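Local structure of phosphoribosylaminoimidazole carboxylase, ATPase subunit (Thermus thermophilus, 3AW8) at residues 2-7 against 23-28; 107-112 against 230-235; 128-133 against 169-174; 319-324 against 339-344. The protein probably catalyses the ATP-dependent conversion of 5-aminoimidazole ribonucleotide and bicarbonate to N5-carboxyaminoimidazole ribonucleotide in purine biosynthesis. All coordinates share one frame; numbering follows the deposited sequence.

In the fold
Contacts 1 and 4 are buried strand pairings, parallel in contact 1 and antiparallel in contact 4. They lie in the pre-ATP-grasp and C-terminal domains, their centres about 28 Å apart. Contacts 2 and 3 belong to the ATP-grasp domain and are smaller and only partly buried. They rest on side-chain packing, with one weak hydrogen bond in contact 2 and none in contact 3. The two touch where Pro112 packs on Gly173. Contact 3 reaches the AMP pocket through Glu172 and Phe174. Contact 4 differs from the others in meeting the second subunit. Backbone bonds carry contacts 1 and 4, and contact 4 adds charged groups.

Contact 1. Residues 2-7 against 23-28; sequences IGILGG and LSFRFL
Ile4 and Phe27 pair across parallel strands 2-5 and 25-28, which open and close a beta-alpha-beta unit of the Rossmann-like pre-ATP-grasp domain. Five backbone hydrogen bonds join the segments. Ile2 and Ile4 each use both N and O in them. Ile4 N gives the straightest, to Arg26 O at 2.9 Å with an N-H...O angle of 166°. A CA-H...O contact from Phe25 CA to Ile2 O, 3.2 Å, adds to the pairing.

The face carrying Ile2, Ile4, Phe25 and Phe27 is apolar. Ile4 CG1 is anti to the carbonyl carbon (chi1 -67°), and the chain is extended at chi2 (170°), which carries CD1 to both rings. CD1 is 3.5 Å from Phe27 CE2 and 3.9 Å from Phe25 CD1. Ile4 and Phe27 lie side by side and point the same way. At the start of the strand, Ile2 CD1 meets Leu23 CD1 at 3.8 Å. Leu283 of helix 278-287 packs on Ile2, Leu23 and Phe25.

On the other face Leu5 CD1 is 4.2 Å from Leu28 CD1, and Phe56 of helix 50-57 packs on both. Arg26 leads its guanidinium away, to Phe56 O and to a salt bridge with Glu58. Gly6 and Gly7 begin the glycine-rich turn toward helix 9-18. Gly6 N ends the pairing with a 2.9 Å hydrogen bond to Leu28 O.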
# COMPACT_ATOMS: atom_id res chain seq x y z
N ILE A 2 -17.09 -6.37 -0.63
CA ILE A 2 -16.58 -7.47 -1.42
C ILE A 2 -16.34 -8.69 -0.55
O ILE A 2 -15.81 -8.58 0.56
CB ILE A 2 -15.28 -7.08 -2.14
CG1 ILE A 2 -15.57 -5.96 -3.15
CG2 ILE A 2 -14.67 -8.31 -2.82
CD1 ILE A 2 -14.34 -5.43 -3.85
N GLY A 3 -16.75 -9.84 -1.06
CA GLY A 3 -16.57 -11.09 -0.34
C GLY A 3 -15.51 -11.90 -1.05
O GLY A 3 -15.48 -11.96 -2.28
N ILE A 4 -14.62 -12.52 -0.28
CA ILE A 4 -13.55 -13.31 -0.87
C ILE A 4 -13.49 -14.73 -0.33
O ILE A 4 -13.38 -14.95 0.88
CB ILE A 4 -12.16 -12.64 -0.63
CG1 ILE A 4 -12.07 -11.31 -1.39
CG2 ILE A 4 -11.05 -13.57 -1.07
CD1 ILE A 4 -10.88 -10.49 -1.03
N LEU A 5 -13.56 -15.69 -1.24
CA LEU A 5 -13.45 -17.09 -0.86
C LEU A 5 -11.95 -17.33 -0.66
O LEU A 5 -11.14 -17.21 -1.59
CB LEU A 5 -14.01 -17.99 -1.98
CG LEU A 5 -15.45 -18.54 -1.87
CD1 LEU A 5 -16.27 -17.77 -0.86
CD2 LEU A 5 -16.10 -18.50 -3.23
N GLY A 6 -11.58 -17.63 0.59
CA GLY A 6 -10.19 -17.88 0.92
C GLY A 6 -9.61 -16.76 1.78
O GLY A 6 -9.65 -15.59 1.39
N GLY A 7 -9.08 -17.12 2.95
CA GLY A 7 -8.51 -16.12 3.84
C GLY A 7 -6.99 -16.10 3.86
O GLY A 7 -6.39 -15.66 4.85
N LEU A 23 -13.23 0.48 0.07
CA LEU A 23 -14.00 -0.76 0.01
C LEU A 23 -14.03 -1.51 1.36
O LEU A 23 -13.35 -1.14 2.32
CB LEU A 23 -13.43 -1.68 -1.06
CG LEU A 23 -13.26 -1.12 -2.48
CD1 LEU A 23 -12.52 -2.12 -3.35
CD2 LEU A 23 -14.63 -0.79 -3.08
N SER A 24 -14.84 -2.56 1.41
CA SER A 24 -14.99 -3.39 2.60
C SER A 24 -14.82 -4.84 2.20
O SER A 24 -15.07 -5.21 1.05
CB SER A 24 -16.36 -3.21 3.23
OG SER A 24 -16.51 -1.87 3.63
N PHE A 25 -14.41 -5.68 3.14
CA PHE A 25 -14.18 -7.07 2.81
C PHE A 25 -14.67 -8.03 3.86
O PHE A 25 -14.81 -7.66 5.02
CB PHE A 25 -12.67 -7.29 2.60
CG PHE A 25 -12.09 -6.48 1.49
CD1 PHE A 25 -12.05 -6.98 0.20
CD2 PHE A 25 -11.67 -5.17 1.72
CE1 PHE A 25 -11.59 -6.20 -0.86
CE2 PHE A 25 -11.21 -4.37 0.67
CZ PHE A 25 -11.17 -4.89 -0.62
N ARG A 26 -14.95 -9.25 3.42
CA ARG A 26 -15.37 -10.33 4.29
C ARG A 26 -14.74 -11.58 3.69
O ARG A 26 -14.88 -11.85 2.49
CB ARG A 26 -16.88 -10.48 4.32
CG ARG A 26 -17.33 -11.62 5.23
CD ARG A 26 -18.84 -11.76 5.23
NE ARG A 26 -19.50 -10.61 5.83
CZ ARG A 26 -20.75 -10.26 5.58
NH1 ARG A 26 -21.48 -10.97 4.73
NH2 ARG A 26 -21.28 -9.20 6.16
N PHE A 27 -14.03 -12.35 4.51
CA PHE A 27 -13.40 -13.56 4.01
C PHE A 27 -14.08 -14.80 4.56
O PHE A 27 -14.76 -14.73 5.59
CB PHE A 27 -11.91 -13.61 4.39
CG PHE A 27 -11.13 -12.41 3.96
CD1 PHE A 27 -11.03 -11.29 4.78
CD2 PHE A 27 -10.56 -12.36 2.70
CE1 PHE A 27 -10.38 -10.14 4.35
CE2 PHE A 27 -9.90 -11.21 2.25
CZ PHE A 27 -9.81 -10.10 3.08
N LEU A 28 -13.91 -15.91 3.87
CA LEU A 28 -14.45 -17.20 4.31
C LEU A 28 -13.23 -18.12 4.25
O LEU A 28 -12.51 -18.13 3.25
CB LEU A 28 -15.54 -17.72 3.36
CG LEU A 28 -16.51 -18.76 3.96
CD1 LEU A 28 -17.22 -19.50 2.83
CD2 LEU A 28 -15.79 -19.75 4.84

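Contact 2. Residues 107-112 against 230-235; sequences LGVPTP and ALRAME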
# COMPACT_ATOMS: atom_id res chain seq x y z
N LEU A 107 -7.53 -22.95 -28.17
CA LEU A 107 -7.50 -21.52 -28.46
C LEU A 107 -6.41 -21.22 -29.49
O LEU A 107 -6.34 -20.12 -30.03
CB LEU A 107 -7.23 -20.73 -27.18
CG LEU A 107 -8.38 -20.64 -26.18
CD1 LEU A 107 -7.89 -19.95 -24.92
CD2 LEU A 107 -9.54 -19.87 -26.80
N GLY A 108 -5.58 -22.22 -29.75
CA GLY A 108 -4.51 -22.04 -30.71
C GLY A 108 -3.20 -21.66 -30.07
O GLY A 108 -2.32 -21.09 -30.72
N VAL A 109 -3.05 -21.98 -28.78
CA VAL A 109 -1.82 -21.65 -28.08
C VAL A 109 -1.02 -22.93 -27.82
O VAL A 109 -1.56 -23.95 -27.38
CB VAL A 109 -2.10 -20.91 -26.73
CG1 VAL A 109 -3.20 -19.88 -26.91
CG2 VAL A 109 -2.47 -21.89 -25.65
N PRO A 110 0.28 -22.90 -28.12
CA PRO A 110 1.20 -24.03 -27.94
C PRO A 110 1.19 -24.60 -26.53
O PRO A 110 1.14 -23.86 -25.55
CB PRO A 110 2.55 -23.44 -28.31
CG PRO A 110 2.19 -22.43 -29.35
CD PRO A 110 0.98 -21.76 -28.76
N THR A 111 1.26 -25.92 -26.43
CA THR A 111 1.29 -26.61 -25.14
C THR A 111 2.18 -27.82 -25.32
O THR A 111 2.26 -28.38 -26.41
CB THR A 111 -0.11 -27.11 -24.71
OG1 THR A 111 -0.45 -28.29 -25.46
CG2 THR A 111 -1.17 -26.05 -24.95
N PRO A 112 2.87 -28.26 -24.25
CA PRO A 112 3.73 -29.43 -24.39
C PRO A 112 2.90 -30.61 -24.89
O PRO A 112 1.68 -30.62 -24.74
CB PRO A 112 4.22 -29.67 -22.96
CG PRO A 112 4.17 -28.31 -22.35
CD PRO A 112 2.87 -27.75 -22.87
N ALA A 230 -3.20 -14.50 -24.03
CA ALA A 230 -3.98 -14.09 -22.87
C ALA A 230 -5.33 -13.50 -23.23
O ALA A 230 -6.33 -13.76 -22.56
CB ALA A 230 -3.19 -13.10 -22.04
N LEU A 231 -5.37 -12.71 -24.30
CA LEU A 231 -6.61 -12.08 -24.74
C LEU A 231 -7.59 -13.16 -25.17
O LEU A 231 -8.79 -13.10 -24.86
CB LEU A 231 -6.33 -11.14 -25.91
CG LEU A 231 -7.04 -9.78 -25.89
CD1 LEU A 231 -6.76 -9.06 -27.19
CD2 LEU A 231 -8.53 -9.96 -25.68
N ARG A 232 -7.08 -14.15 -25.88
CA ARG A 232 -7.92 -15.24 -26.35
C ARG A 232 -8.55 -15.98 -25.18
O ARG A 232 -9.76 -16.23 -25.18
CB ARG A 232 -7.10 -16.19 -27.23
CG ARG A 232 -6.73 -15.59 -28.59
CD ARG A 232 -6.66 -16.66 -29.69
NE ARG A 232 -5.34 -17.27 -29.83
CZ ARG A 232 -4.29 -16.66 -30.36
NH1 ARG A 232 -4.39 -15.41 -30.83
NH2 ARG A 232 -3.12 -17.29 -30.44
N ALA A 233 -7.74 -16.30 -24.19
CA ALA A 233 -8.23 -17.02 -23.01
C ALA A 233 -9.30 -16.23 -22.25
O ALA A 233 -10.37 -16.76 -21.94
CB ALA A 233 -7.07 -17.36 -22.09
N MET A 234 -9.00 -14.97 -21.94
CA MET A 234 -9.95 -14.14 -21.19
C MET A 234 -11.30 -13.96 -21.88
O MET A 234 -12.35 -14.07 -21.24
CB MET A 234 -9.34 -12.76 -20.90
CG MET A 234 -8.16 -12.79 -19.95
SD MET A 234 -7.63 -11.14 -19.46
CE MET A 234 -6.37 -10.79 -20.66
N GLU A 235 -11.29 -13.68 -23.19
CA GLU A 235 -12.53 -13.49 -23.93
C GLU A 235 -13.29 -14.80 -24.09
O GLU A 235 -14.52 -14.82 -24.08
CB GLU A 235 -12.24 -12.87 -25.29
CG GLU A 235 -11.52 -11.54 -25.16
CD GLU A 235 -11.53 -10.75 -26.44
OE1 GLU A 235 -11.03 -11.26 -27.47
OE2 GLU A 235 -12.04 -9.60 -26.41
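Leu107 packs its CD1 methyl onto the backbone of helix 220-237 at Ala233. This is the tight part of the contact. CD1 lies 3.5 Å from Ala233 CA and 3.9 Å from Ala233 CB. The second branch, CD2, is 4.0 Å from Arg232 O. Phe104 packs on Ala233 and on Val109, and Ala236 touches Leu107. The contact thus joins the end of helix 97-107 to one side of helix 220-237, within the ATP-grasp domain.

The outer part is looser and polar. Arg232 bends at chi2 and chi3, and its NE comes to 3.0 Å from Leu107 O. That hydrogen bond is weak, with an N-H...O angle of 130°. Arg232 NH2 stays 3.9 Å from Gly108 O, with no hydrogen bond between them. Val109 CG1 is 4.4 Å from Arg232 NH2. Gly108 itself is exposed. It ends helix 97-107 in a Schellman motif, with positive phi (96°) and two bonds back into the last turn. From there the chain runs on to Pro110, whose backbone is hydrogen-bonded to that of Phe256.

The chemistry is mixed: a leucine methyl on helix backbone, and one weak N-H...O bond from Arg232 on the outer side. Leu107 O lies at the carboxyl end of a helix, where partial negative charge gathers. That would probably favour the nearby positive charge of Arg232.

Contact 3. Residues 128-133 against 169-174; sequences KRVGLP and LILEGF. With AMP (adenosine monophosphate), chain C.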
# COMPACT_ATOMS: atom_id res chain seq x y z
N LYS A 128 4.47 -42.94 -26.52
CA LYS A 128 5.40 -42.70 -27.62
C LYS A 128 4.93 -41.50 -28.44
O LYS A 128 5.76 -40.75 -28.96
CB LYS A 128 5.53 -43.94 -28.51
CG LYS A 128 6.89 -44.03 -29.24
CD LYS A 128 7.15 -42.83 -30.14
CE LYS A 128 8.60 -42.76 -30.61
NZ LYS A 128 8.98 -43.90 -31.48
N ARG A 129 3.62 -41.32 -28.57
CA ARG A 129 3.11 -40.18 -29.33
C ARG A 129 3.32 -38.90 -28.53
O ARG A 129 2.73 -37.87 -28.82
CB ARG A 129 1.62 -40.36 -29.66
CG ARG A 129 0.72 -40.42 -28.45
CD ARG A 129 -0.75 -40.49 -28.84
NE ARG A 129 -1.22 -39.24 -29.43
CZ ARG A 129 -2.49 -38.99 -29.74
NH1 ARG A 129 -3.43 -39.90 -29.51
NH2 ARG A 129 -2.83 -37.82 -30.27
N VAL A 130 4.18 -39.00 -27.51
CA VAL A 130 4.52 -37.88 -26.64
C VAL A 130 6.04 -37.76 -26.55
O VAL A 130 6.62 -36.76 -26.98
CB VAL A 130 3.95 -38.07 -25.22
CG1 VAL A 130 4.51 -37.01 -24.28
CG2 VAL A 130 2.43 -37.96 -25.25
N GLY A 131 6.68 -38.78 -25.99
CA GLY A 131 8.12 -38.75 -25.88
C GLY A 131 8.66 -39.39 -24.61
O GLY A 131 7.97 -40.15 -23.94
N LEU A 132 9.91 -39.07 -24.29
CA LEU A 132 10.57 -39.59 -23.10
C LEU A 132 11.96 -38.98 -22.99
O LEU A 132 12.70 -38.90 -23.97
CB LEU A 132 10.68 -41.11 -23.17
CG LEU A 132 9.81 -41.91 -22.20
CD1 LEU A 132 10.02 -43.40 -22.42
CD2 LEU A 132 10.16 -41.53 -20.77
N PRO A 133 12.34 -38.52 -21.78
CA PRO A 133 11.53 -38.55 -20.56
C PRO A 133 10.24 -37.74 -20.67
O PRO A 133 9.96 -37.13 -21.71
CB PRO A 133 12.48 -37.98 -19.51
CG PRO A 133 13.81 -38.46 -19.99
CD PRO A 133 13.73 -38.15 -21.47
N LEU A 169 -5.03 -39.38 -14.62
CA LEU A 169 -3.71 -38.79 -14.71
C LEU A 169 -3.45 -38.26 -16.11
O LEU A 169 -4.18 -38.57 -17.05
CB LEU A 169 -2.66 -39.83 -14.35
CG LEU A 169 -2.91 -40.61 -13.05
CD1 LEU A 169 -1.83 -41.67 -12.88
CD2 LEU A 169 -2.93 -39.67 -11.86
N ILE A 170 -2.42 -37.44 -16.25
CA ILE A 170 -2.07 -36.87 -17.54
C ILE A 170 -0.59 -37.06 -17.84
O ILE A 170 0.25 -36.96 -16.94
CB ILE A 170 -2.43 -35.37 -17.59
CG1 ILE A 170 -2.08 -34.79 -18.96
CG2 ILE A 170 -1.70 -34.63 -16.48
CD1 ILE A 170 -2.52 -33.36 -19.14
N LEU A 171 -0.28 -37.34 -19.10
CA LEU A 171 1.10 -37.56 -19.51
C LEU A 171 1.56 -36.34 -20.30
O LEU A 171 0.98 -35.99 -21.33
CB LEU A 171 1.20 -38.83 -20.37
CG LEU A 171 2.54 -39.55 -20.60
CD1 LEU A 171 3.47 -38.72 -21.47
CD2 LEU A 171 3.19 -39.87 -19.26
N GLU A 172 2.60 -35.67 -19.80
CA GLU A 172 3.15 -34.49 -20.45
C GLU A 172 4.58 -34.74 -20.88
O GLU A 172 5.38 -35.28 -20.13
CB GLU A 172 3.12 -33.28 -19.50
CG GLU A 172 1.79 -32.54 -19.43
CD GLU A 172 1.86 -31.27 -18.57
OE1 GLU A 172 2.76 -30.44 -18.81
OE2 GLU A 172 1.02 -31.12 -17.66
N GLY A 173 4.89 -34.33 -22.10
CA GLY A 173 6.23 -34.51 -22.61
C GLY A 173 7.19 -33.50 -22.02
O GLY A 173 7.05 -32.30 -22.26
N PHE A 174 8.16 -33.98 -21.23
CA PHE A 174 9.16 -33.12 -20.61
C PHE A 174 9.61 -32.08 -21.63
O PHE A 174 9.81 -32.39 -22.80
CB PHE A 174 10.37 -33.94 -20.17
CG PHE A 174 11.45 -33.12 -19.51
CD1 PHE A 174 11.51 -33.00 -18.13
CD2 PHE A 174 12.41 -32.46 -20.29
CE1 PHE A 174 12.51 -32.24 -17.51
CE2 PHE A 174 13.41 -31.70 -19.69
CZ PHE A 174 13.46 -31.59 -18.29
P AMP C . 3.31 -27.64 -11.15
O1P AMP C . 2.92 -26.29 -10.66
O2P AMP C . 3.12 -27.70 -12.76
O3P AMP C . 2.39 -28.75 -10.45
O5' AMP C . 4.87 -27.94 -10.78
C5' AMP C . 5.70 -26.96 -11.44
C4' AMP C . 7.18 -27.38 -11.33
O4' AMP C . 7.43 -28.63 -12.07
C3' AMP C . 8.11 -26.31 -11.92
O3' AMP C . 9.27 -26.15 -11.09
C2' AMP C . 8.47 -26.82 -13.32
O2' AMP C . 9.83 -26.50 -13.66
C1' AMP C . 8.23 -28.35 -13.27
N9 AMP C . 7.51 -28.81 -14.48
C8 AMP C . 6.15 -28.90 -14.65
N7 AMP C . 5.86 -29.34 -15.84
C5 AMP C . 7.00 -29.57 -16.52
C6 AMP C . 7.32 -30.05 -17.82
N6 AMP C . 6.32 -30.39 -18.71
N1 AMP C . 8.62 -30.15 -18.18
C2 AMP C . 9.61 -29.82 -17.33
N3 AMP C . 9.35 -29.37 -16.10
C4 AMP C . 8.08 -29.23 -15.66
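In the antiparallel sheet of the ATP-grasp domain, strand 169-173 packs against the loop before strand 134-138, with Val130 on Leu171 and Gly173. Val130 CG1 is the touching branch. It stands anti to the backbone N (chi1 170°) and lies 3.4 Å from Leu171 CD1 and 3.5 Å from Gly173 CA. The Val130 and Leu171 side chains cross obliquely. Pro113 and His115 also pack on Val130. No hydrogen bond joins the two segments.

The strand alternates, and Glu172 starts away from the loop, on the side of the AMP pocket. Glu172 OE2 forms a salt bridge with Lys137, which also lines the pocket. Glu172 OE1 is 3.6 Å from N6 of AMP. This is a close approach rather than a hydrogen bond. The carboxylate could still favour the amino group electrostatically.

Next to Gly173 and nearer the surface, Phe174 meets Pro133, the residue before strand 134-138. A cis peptide bond precedes Pro133. Pro133 O lies 3.6 Å from Phe174 CB, while the Phe174 ring leads off to the nucleotide. Arg97, Val175 and Glu180 hydrogen-bond the AMP. Adenine C2 sits over one face of the Phe174 ring, 3.8 Å from CE1.

Contact 4. Residues 319-324 against 339-344; sequences EGAHLH and ITLRRD
His322 CG is anti to the carbonyl carbon (chi1 -62°), beside its own N. With the ring turned at chi2 89°, ND1 and the backbone N both reach Thr340 O. The carbonyl takes His322 N at 2.7 Å and, in a weak bond, His322 ND1 at 3.3 Å. The oxygen lies at the ring edge, in its plane. Thr340 N returns a bond to His322 O at 2.9 Å, so the two residues are a hydrogen-bonded pair of an antiparallel hairpin. Arg342 N bonds Gly320 O at 2.8 Å.

On the face opposite His322 and Thr340 lie Ala321, Leu323, Ile339 and Leu341. Leu323 CD1 touches Ile339 CG1 at 3.7 Å, and Ala321 CB is 4.3 Å from Leu341 CD1. Helix 312-316 packs on Leu323.

At the open end of the hairpin, Arg343 bends at chi2 and chi3. Its guanidinium edge comes beside Gly320 CA. Glu319 OE2 lies over one guanidinium face, 3.8 Å from Arg343 NH2. This long salt bridge pairs charges, with no N-H aimed at the oxygen.

Both faces reach the second subunit. Leu323 packs on its Leu21. On the polar face Arg342 forms a salt bridge with Glu275 of that subunit, and His322 NE2 bonds the backbone O of the same residue. Carbonyl oxygens near both ring nitrogens, one only weakly bonded, might favour a protonated His322, though Arg342 nearby would oppose this.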
# COMPACT_ATOMS: atom_id res chain seq x y z
N GLU A 319 18.20 -0.83 0.65
CA GLU A 319 17.26 0.13 0.12
C GLU A 319 16.62 -0.41 -1.13
O GLU A 319 17.23 -1.20 -1.86
CB GLU A 319 17.93 1.48 -0.17
CG GLU A 319 19.21 1.42 -0.99
CD GLU A 319 19.75 2.81 -1.30
OE1 GLU A 319 19.88 3.62 -0.35
OE2 GLU A 319 20.04 3.09 -2.48
N GLY A 320 15.38 0.02 -1.38
CA GLY A 320 14.65 -0.46 -2.53
C GLY A 320 14.02 -1.79 -2.17
O GLY A 320 13.30 -2.39 -2.97
N ALA A 321 14.30 -2.24 -0.96
CA ALA A 321 13.76 -3.50 -0.47
C ALA A 321 12.45 -3.24 0.26
O ALA A 321 12.39 -2.43 1.19
CB ALA A 321 14.77 -4.16 0.48
N HIS A 322 11.38 -3.92 -0.17
CA HIS A 322 10.08 -3.76 0.47
C HIS A 322 9.64 -5.08 1.08
O HIS A 322 9.32 -6.04 0.37
CB HIS A 322 9.03 -3.27 -0.53
CG HIS A 322 9.35 -1.92 -1.10
ND1 HIS A 322 10.11 -1.76 -2.24
CD2 HIS A 322 9.02 -0.68 -0.69
CE1 HIS A 322 10.22 -0.48 -2.51
NE2 HIS A 322 9.58 0.21 -1.59
N LEU A 323 9.64 -5.13 2.40
CA LEU A 323 9.27 -6.34 3.12
C LEU A 323 7.75 -6.53 3.21
O LEU A 323 6.99 -5.55 3.34
CB LEU A 323 9.88 -6.31 4.52
CG LEU A 323 9.57 -7.54 5.37
CD1 LEU A 323 10.16 -8.76 4.68
CD2 LEU A 323 10.13 -7.38 6.79
N HIS A 324 7.31 -7.78 3.14
CA HIS A 324 5.89 -8.11 3.25
C HIS A 324 5.78 -9.38 4.07
O HIS A 324 6.07 -10.46 3.57
CB HIS A 324 5.27 -8.32 1.87
CG HIS A 324 5.00 -7.04 1.13
ND1 HIS A 324 3.80 -6.37 1.21
CD2 HIS A 324 5.79 -6.29 0.33
CE1 HIS A 324 3.86 -5.27 0.50
NE2 HIS A 324 5.06 -5.19 -0.05
N ILE A 339 9.67 -10.40 -0.40
CA ILE A 339 10.42 -9.16 -0.42
C ILE A 339 10.53 -8.66 -1.85
O ILE A 339 11.01 -9.38 -2.72
CB ILE A 339 11.86 -9.36 0.10
CG1 ILE A 339 11.85 -9.88 1.53
CG2 ILE A 339 12.63 -8.04 -0.00
CD1 ILE A 339 13.22 -10.28 2.02
N THR A 340 10.09 -7.44 -2.09
CA THR A 340 10.21 -6.90 -3.43
C THR A 340 11.28 -5.82 -3.45
O THR A 340 11.21 -4.84 -2.71
CB THR A 340 8.90 -6.31 -3.95
OG1 THR A 340 7.99 -7.38 -4.23
CG2 THR A 340 9.16 -5.51 -5.23
N LEU A 341 12.28 -6.04 -4.30
CA LEU A 341 13.39 -5.12 -4.47
C LEU A 341 13.13 -4.36 -5.75
O LEU A 341 13.08 -4.95 -6.83
CB LEU A 341 14.70 -5.90 -4.57
CG LEU A 341 16.01 -5.14 -4.76
CD1 LEU A 341 16.24 -4.16 -3.61
CD2 LEU A 341 17.15 -6.14 -4.83
N ARG A 342 12.95 -3.06 -5.64
CA ARG A 342 12.70 -2.24 -6.81
C ARG A 342 13.78 -1.18 -6.98
O ARG A 342 13.83 -0.21 -6.23
CB ARG A 342 11.33 -1.56 -6.69
CG ARG A 342 10.81 -0.98 -7.98
CD ARG A 342 9.82 0.12 -7.70
NE ARG A 342 10.49 1.25 -7.07
CZ ARG A 342 11.40 2.01 -7.68
NH1 ARG A 342 11.76 1.75 -8.93
NH2 ARG A 342 11.97 3.02 -7.03
N ARG A 343 14.65 -1.39 -7.96
CA ARG A 343 15.73 -0.44 -8.25
C ARG A 343 15.45 0.12 -9.64
O ARG A 343 14.52 -0.32 -10.32
CB ARG A 343 17.09 -1.15 -8.22
CG ARG A 343 17.43 -1.84 -6.90
CD ARG A 343 17.13 -0.97 -5.70
NE ARG A 343 17.61 0.40 -5.90
CZ ARG A 343 17.24 1.45 -5.17
NH1 ARG A 343 16.37 1.30 -4.17
NH2 ARG A 343 17.73 2.65 -5.44
N ASP A 344 16.25 1.09 -10.07
CA ASP A 344 16.03 1.67 -11.40
C ASP A 344 17.12 1.35 -12.41
O ASP A 344 17.19 1.96 -13.47
CB ASP A 344 15.85 3.19 -11.29
CG ASP A 344 14.68 3.58 -10.42
OD1 ASP A 344 14.79 3.44 -9.18
OD2 ASP A 344 13.64 4.01 -10.97